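Local coordinates for putative hemin transport system, substrate-binding protein (Burkholderia cenocepacia, PDB 5Y89) that binds heme in the periplasm, probably as the substrate-binding component of a hemin transport system that hands it to a membrane importer, at the protoporphyrin IX containing Fe site. Sequence-based numbering; all coordinates share one arbitrary frame.

The protoporphyrin IX containing Fe site. Residues 12-13, 37-38, 53-55, 99, 156, 158-159, 164, 170-172, 191, 245-246, 249-250. With HEM (protoporphyrin IX containing Fe), chain B.
The heme, partly occupied and here in one of two conformers, lies in the cleft between the two lobes of a periplasmic binding protein, with Tyr53 on one face of the porphyrin and His158 on the other. Tyr53 is the axial ligand: its CG stands anti to the backbone N (chi1 169°), and the phenol OH reaches HEM FE at 2.0 Å, giving a nearly square-pyramidal centre. The phenol ring leans over pyrrole ring C, whose C1C lies against one of its faces. Arg55 shares this side of the heme. Extended from CG to NE, it lays its guanidinium over pyrrole ring A, with CZ 3.6 Å from the ring centroid in a cation-pi contact. Arg55 NH1 also donates to Tyr53 OH (2.8 Å), the phenol oxygen lying 28° out of the guanidinium plane; this positive charge would be expected to stabilise a phenolate on the iron. O1D and O2D are the oxygens of one propionate. HEM O1D lies in the guanidinium plane, gripped end-on by Arg55 NH1 and NH2, with NH2 2.8 Å from it in a salt bridge. Gln54 OE1 lies near the rim of the other guanidinium face, while Gln54 NE2 donates to HEM O2D at 2.6 Å, close to the amide plane. On the opposite porphyrin face the His158 ring stacks on pyrrole ring C of HEM, the planes 18° apart; it packs by its face and does not ligate the iron. Leu156 CD2 wedges between pyrrole ring A and the centre of the Tyr191 ring. Tyr191 OH donates to HEM O2A of the second propionate (2.7 Å), which the backbone N of Ala172 also holds. Ala171 N donates to HEM O1A, the other oxygen of that group, at 2.9 Å, so the start of helix 171-178 caps this carboxylate and may help stabilise its negative charge. His99 reaches O1A through a water. Both lobes thus clasp one heme, anchoring iron and propionates, probably so that the protein can carry heme across the periplasm to a membrane transporter.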
loop_
_atom_site.group_PDB
_atom_site.type_symbol
_atom_site.label_atom_id
_atom_site.label_comp_id
_atom_site.label_asym_id
_atom_site.label_seq_id
_atom_site.Cartn_x
_atom_site.Cartn_y
_atom_site.Cartn_z
ATOM N N GLY A 12 -4.666 -7.355 -5.072
ATOM C CA GLY A 12 -3.736 -6.695 -4.176
ATOM C C GLY A 12 -2.393 -6.523 -4.867
ATOM O O GLY A 12 -1.669 -7.515 -5.118
ATOM N N GLY A 13 -2.037 -5.268 -5.133
ATOM C CA GLY A 13 -0.840 -4.974 -5.911
ATOM C C GLY A 13 0.458 -5.617 -5.447
ATOM O O GLY A 13 1.312 -5.959 -6.263
ATOM N N THR A 37 -7.179 -3.370 -10.078
ATOM C CA THR A 37 -6.619 -2.117 -10.503
ATOM C C THR A 37 -5.505 -1.565 -9.609
ATOM O O THR A 37 -4.770 -0.738 -10.075
ATOM C CB THR A 37 -7.707 -1.062 -10.578
ATOM O OG1 THR A 37 -8.480 -1.112 -9.362
ATOM C CG2 THR A 37 -8.636 -1.338 -11.801
ATOM N N THR A 38 -5.322 -2.092 -8.386
ATOM C CA THR A 38 -4.132 -1.773 -7.607
ATOM C C THR A 38 -2.824 -2.397 -8.143
ATOM O O THR A 38 -1.720 -1.982 -7.747
ATOM C CB THR A 38 -4.268 -2.199 -6.115
ATOM O OG1 THR A 38 -4.420 -3.626 -6.020
ATOM C CG2 THR A 38 -5.462 -1.518 -5.487
ATOM N N TYR A 53 -11.675 -3.263 -8.644
ATOM C CA TYR A 53 -10.833 -2.704 -7.589
ATOM C C TYR A 53 -10.911 -3.594 -6.356
ATOM O O TYR A 53 -11.975 -4.052 -5.982
ATOM C CB TYR A 53 -11.295 -1.254 -7.211
ATOM C CG TYR A 53 -10.666 -0.679 -5.943
ATOM C CD1 TYR A 53 -9.291 -0.597 -5.811
ATOM C CD2 TYR A 53 -11.441 -0.291 -4.857
ATOM C CE1 TYR A 53 -8.696 -0.137 -4.628
ATOM C CE2 TYR A 53 -10.878 0.213 -3.690
ATOM C CZ TYR A 53 -9.482 0.270 -3.557
ATOM O OH TYR A 53 -8.860 0.807 -2.360
ATOM N N GLN A 54 -9.774 -3.792 -5.737
ATOM C CA GLN A 54 -9.568 -4.628 -4.580
ATOM C C GLN A 54 -10.665 -4.603 -3.535
ATOM O O GLN A 54 -11.027 -5.667 -3.008
ATOM C CB GLN A 54 -8.268 -4.159 -3.915
ATOM C CG GLN A 54 -7.860 -4.908 -2.650
ATOM C CD GLN A 54 -6.464 -4.578 -2.181
ATOM O OE1 GLN A 54 -6.121 -4.777 -1.027
ATOM N NE2 GLN A 54 -5.629 -4.108 -3.086
ATOM N N ARG A 55 -11.139 -3.407 -3.190
ATOM C CA ARG A 55 -12.106 -3.277 -2.085
ATOM C C ARG A 55 -13.558 -3.107 -2.568
ATOM O O ARG A 55 -14.437 -2.940 -1.767
ATOM C CB ARG A 55 -11.695 -2.143 -1.137
ATOM C CG ARG A 55 -10.343 -2.380 -0.450
ATOM C CD ARG A 55 -9.836 -1.211 0.382
ATOM N NE ARG A 55 -8.508 -1.493 0.916
ATOM C CZ ARG A 55 -7.376 -1.474 0.224
ATOM N NH1 ARG A 55 -7.359 -1.152 -1.071
ATOM N NH2 ARG A 55 -6.222 -1.823 0.806
ATOM N N HIS A 99 0.450 -5.221 8.178
ATOM C CA HIS A 99 1.194 -3.975 8.074
ATOM C C HIS A 99 2.567 -3.956 8.772
ATOM O O HIS A 99 3.068 -2.908 9.160
ATOM C CB HIS A 99 0.336 -2.804 8.567
ATOM C CG HIS A 99 -0.961 -2.674 7.833
ATOM N ND1 HIS A 99 -2.178 -2.663 8.480
ATOM C CD2 HIS A 99 -1.229 -2.516 6.503
ATOM C CE1 HIS A 99 -3.136 -2.507 7.580
ATOM N NE2 HIS A 99 -2.585 -2.400 6.379
ATOM N N LEU A 156 -5.889 10.150 2.535
ATOM C CA LEU A 156 -6.291 9.132 1.602
ATOM C C LEU A 156 -7.412 9.662 0.788
ATOM O O LEU A 156 -8.514 9.849 1.331
ATOM C CB LEU A 156 -6.766 7.920 2.402
ATOM C CG LEU A 156 -7.390 6.757 1.596
ATOM C CD1 LEU A 156 -6.301 6.076 0.860
ATOM C CD2 LEU A 156 -8.029 5.742 2.533
ATOM N N HIS A 158 -7.938 8.758 -3.152
ATOM C CA HIS A 158 -7.359 8.293 -4.422
ATOM C C HIS A 158 -8.013 8.886 -5.640
ATOM O O HIS A 158 -7.340 9.229 -6.595
ATOM C CB HIS A 158 -7.390 6.775 -4.482
ATOM C CG HIS A 158 -6.600 6.207 -5.630
ATOM N ND1 HIS A 158 -5.261 5.885 -5.510
ATOM C CD2 HIS A 158 -6.938 5.976 -6.923
ATOM C CE1 HIS A 158 -4.828 5.427 -6.672
ATOM N NE2 HIS A 158 -5.824 5.457 -7.539
ATOM N N THR A 159 -9.331 8.976 -5.607
ATOM C CA THR A 159 -10.121 9.443 -6.742
ATOM C C THR A 159 -10.533 10.906 -6.609
ATOM O O THR A 159 -10.995 11.477 -7.585
ATOM C CB THR A 159 -11.390 8.618 -6.939
ATOM O OG1 THR A 159 -12.278 8.776 -5.840
ATOM C CG2 THR A 159 -11.026 7.120 -7.104
ATOM N N LEU A 164 -10.029 11.368 3.219
ATOM C CA LEU A 164 -10.083 10.591 4.464
ATOM C C LEU A 164 -8.721 10.726 5.105
ATOM O O LEU A 164 -7.745 11.027 4.414
ATOM C CB LEU A 164 -10.407 9.105 4.195
ATOM C CG LEU A 164 -11.684 8.782 3.405
ATOM C CD1 LEU A 164 -11.847 7.263 3.202
ATOM C CD2 LEU A 164 -12.940 9.285 4.083
ATOM N N THR A 170 -3.439 0.885 10.200
ATOM C CA THR A 170 -3.435 1.112 8.777
ATOM C C THR A 170 -2.003 0.960 8.245
ATOM O O THR A 170 -1.027 1.082 8.986
ATOM C CB THR A 170 -3.923 2.548 8.425
ATOM O OG1 THR A 170 -3.066 3.526 9.037
ATOM C CG2 THR A 170 -5.351 2.778 8.887
ATOM N N ALA A 171 -1.895 0.726 6.954
ATOM C CA ALA A 171 -0.596 0.742 6.303
ATOM C C ALA A 171 0.070 2.087 6.515
ATOM O O ALA A 171 1.207 2.134 6.869
ATOM C CB ALA A 171 -0.747 0.451 4.804
ATOM N N ALA A 172 -0.678 3.167 6.322
ATOM C CA ALA A 172 -0.120 4.509 6.447
ATOM C C ALA A 172 0.507 4.759 7.823
ATOM O O ALA A 172 1.610 5.275 7.898
ATOM C CB ALA A 172 -1.187 5.573 6.154
ATOM N N TYR A 191 -9.960 4.654 9.004
ATOM C CA TYR A 191 -10.071 5.963 8.375
ATOM C C TYR A 191 -11.321 6.701 8.787
ATOM O O TYR A 191 -12.329 6.114 9.140
ATOM C CB TYR A 191 -10.029 5.845 6.851
ATOM C CG TYR A 191 -8.653 5.684 6.377
ATOM C CD1 TYR A 191 -8.058 4.416 6.336
ATOM C CD2 TYR A 191 -7.923 6.776 5.947
ATOM C CE1 TYR A 191 -6.727 4.289 5.926
ATOM C CE2 TYR A 191 -6.615 6.664 5.502
ATOM C CZ TYR A 191 -6.010 5.434 5.513
ATOM O OH TYR A 191 -4.698 5.331 5.104
ATOM N N ALA A 245 0.957 5.408 -4.510
ATOM C CA ALA A 245 0.098 4.750 -3.520
ATOM C C ALA A 245 0.494 3.292 -3.244
ATOM O O ALA A 245 0.657 2.904 -2.084
ATOM C CB ALA A 245 -1.345 4.814 -3.934
ATOM N N LEU A 246 0.672 2.517 -4.299
ATOM C CA LEU A 246 1.069 1.114 -4.155
ATOM C C LEU A 246 2.410 0.973 -3.442
ATOM O O LEU A 246 2.549 0.225 -2.510
ATOM C CB LEU A 246 1.060 0.406 -5.508
ATOM C CG LEU A 246 1.660 -1.024 -5.489
ATOM C CD1 LEU A 246 0.892 -1.934 -4.548
ATOM C CD2 LEU A 246 1.667 -1.602 -6.899
ATOM N N LEU A 249 1.931 2.099 0.363
ATOM C CA LEU A 249 0.987 1.405 1.218
ATOM C C LEU A 249 0.857 -0.072 0.982
ATOM O O LEU A 249 0.232 -0.759 1.777
ATOM C CB LEU A 249 -0.409 2.004 0.991
ATOM C CG LEU A 249 -0.554 3.506 1.249
ATOM C CD1 LEU A 249 -1.884 3.978 0.695
ATOM C CD2 LEU A 249 -0.444 3.775 2.747
ATOM N N GLY A 250 1.454 -0.585 -0.085
ATOM C CA GLY A 250 1.152 -1.959 -0.507
ATOM C C GLY A 250 1.644 -3.101 0.369
ATOM O O GLY A 250 1.094 -4.162 0.324
HETATM C CHA HEM B . -5.292 1.380 -0.368
HETATM C CHB HEM B . -9.706 3.092 0.606
HETATM C CHC HEM B . -10.461 3.891 -4.129
HETATM C CHD HEM B . -6.033 2.307 -5.078
HETATM C C1A HEM B . -6.425 1.781 0.268
HETATM C C2A HEM B . -6.611 1.647 1.654
HETATM C C3A HEM B . -7.841 2.142 1.945
HETATM C C4A HEM B . -8.436 2.549 0.731
HETATM C CMA HEM B . -8.506 2.105 3.298
HETATM C CAA HEM B . -5.580 1.115 2.621
HETATM C CBA HEM B . -4.771 2.319 3.181
HETATM C CGA HEM B . -4.020 1.995 4.479
HETATM O O1A HEM B . -4.021 0.823 5.002
HETATM O O2A HEM B . -3.354 2.934 5.022
HETATM C C1B HEM B . -10.234 3.578 -0.601
HETATM C C2B HEM B . -11.577 4.098 -0.721
HETATM C C3B HEM B . -11.826 4.372 -2.048
HETATM C C4B HEM B . -10.591 3.857 -2.747
HETATM C CMB HEM B . -12.494 4.450 0.432
HETATM C CAB HEM B . -13.057 4.981 -2.703
HETATM C CBB HEM B . -14.230 5.261 -2.061
HETATM C C1C HEM B . -9.352 3.475 -4.837
HETATM C C2C HEM B . -9.230 3.410 -6.270
HETATM C C3C HEM B . -7.922 2.973 -6.479
HETATM C C4C HEM B . -7.312 2.804 -5.208
HETATM C CMC HEM B . -10.271 3.740 -7.330
HETATM C CAC HEM B . -7.171 2.645 -7.715
HETATM C CBC HEM B . -7.762 2.762 -8.862
HETATM C C1D HEM B . -5.495 1.965 -3.848
HETATM C C2D HEM B . -4.089 1.498 -3.735
HETATM C C3D HEM B . -3.918 1.186 -2.464
HETATM C C4D HEM B . -5.177 1.543 -1.770
HETATM C CMD HEM B . -3.114 1.297 -4.867
HETATM C CAD HEM B . -2.663 0.634 -1.828
HETATM C CBD HEM B . -2.289 -0.762 -2.335
HETATM C CGD HEM B . -3.407 -1.768 -2.132
HETATM O O1D HEM B . -4.329 -1.560 -1.280
HETATM O O2D HEM B . -3.408 -2.820 -2.837
HETATM N NA HEM B . -7.610 2.212 -0.314
HETATM N NB HEM B . -9.787 3.286 -1.813
HETATM N NC HEM B . -8.267 2.935 -4.286
HETATM N ND HEM B . -6.141 1.887 -2.667
HETATM FE FE HEM B . -7.876 2.516 -2.317
HETATM O O HOH W 1 -3.653 -1.637 3.927
HETATM O O HOH W 2 -0.991 -4.711 -1.648
#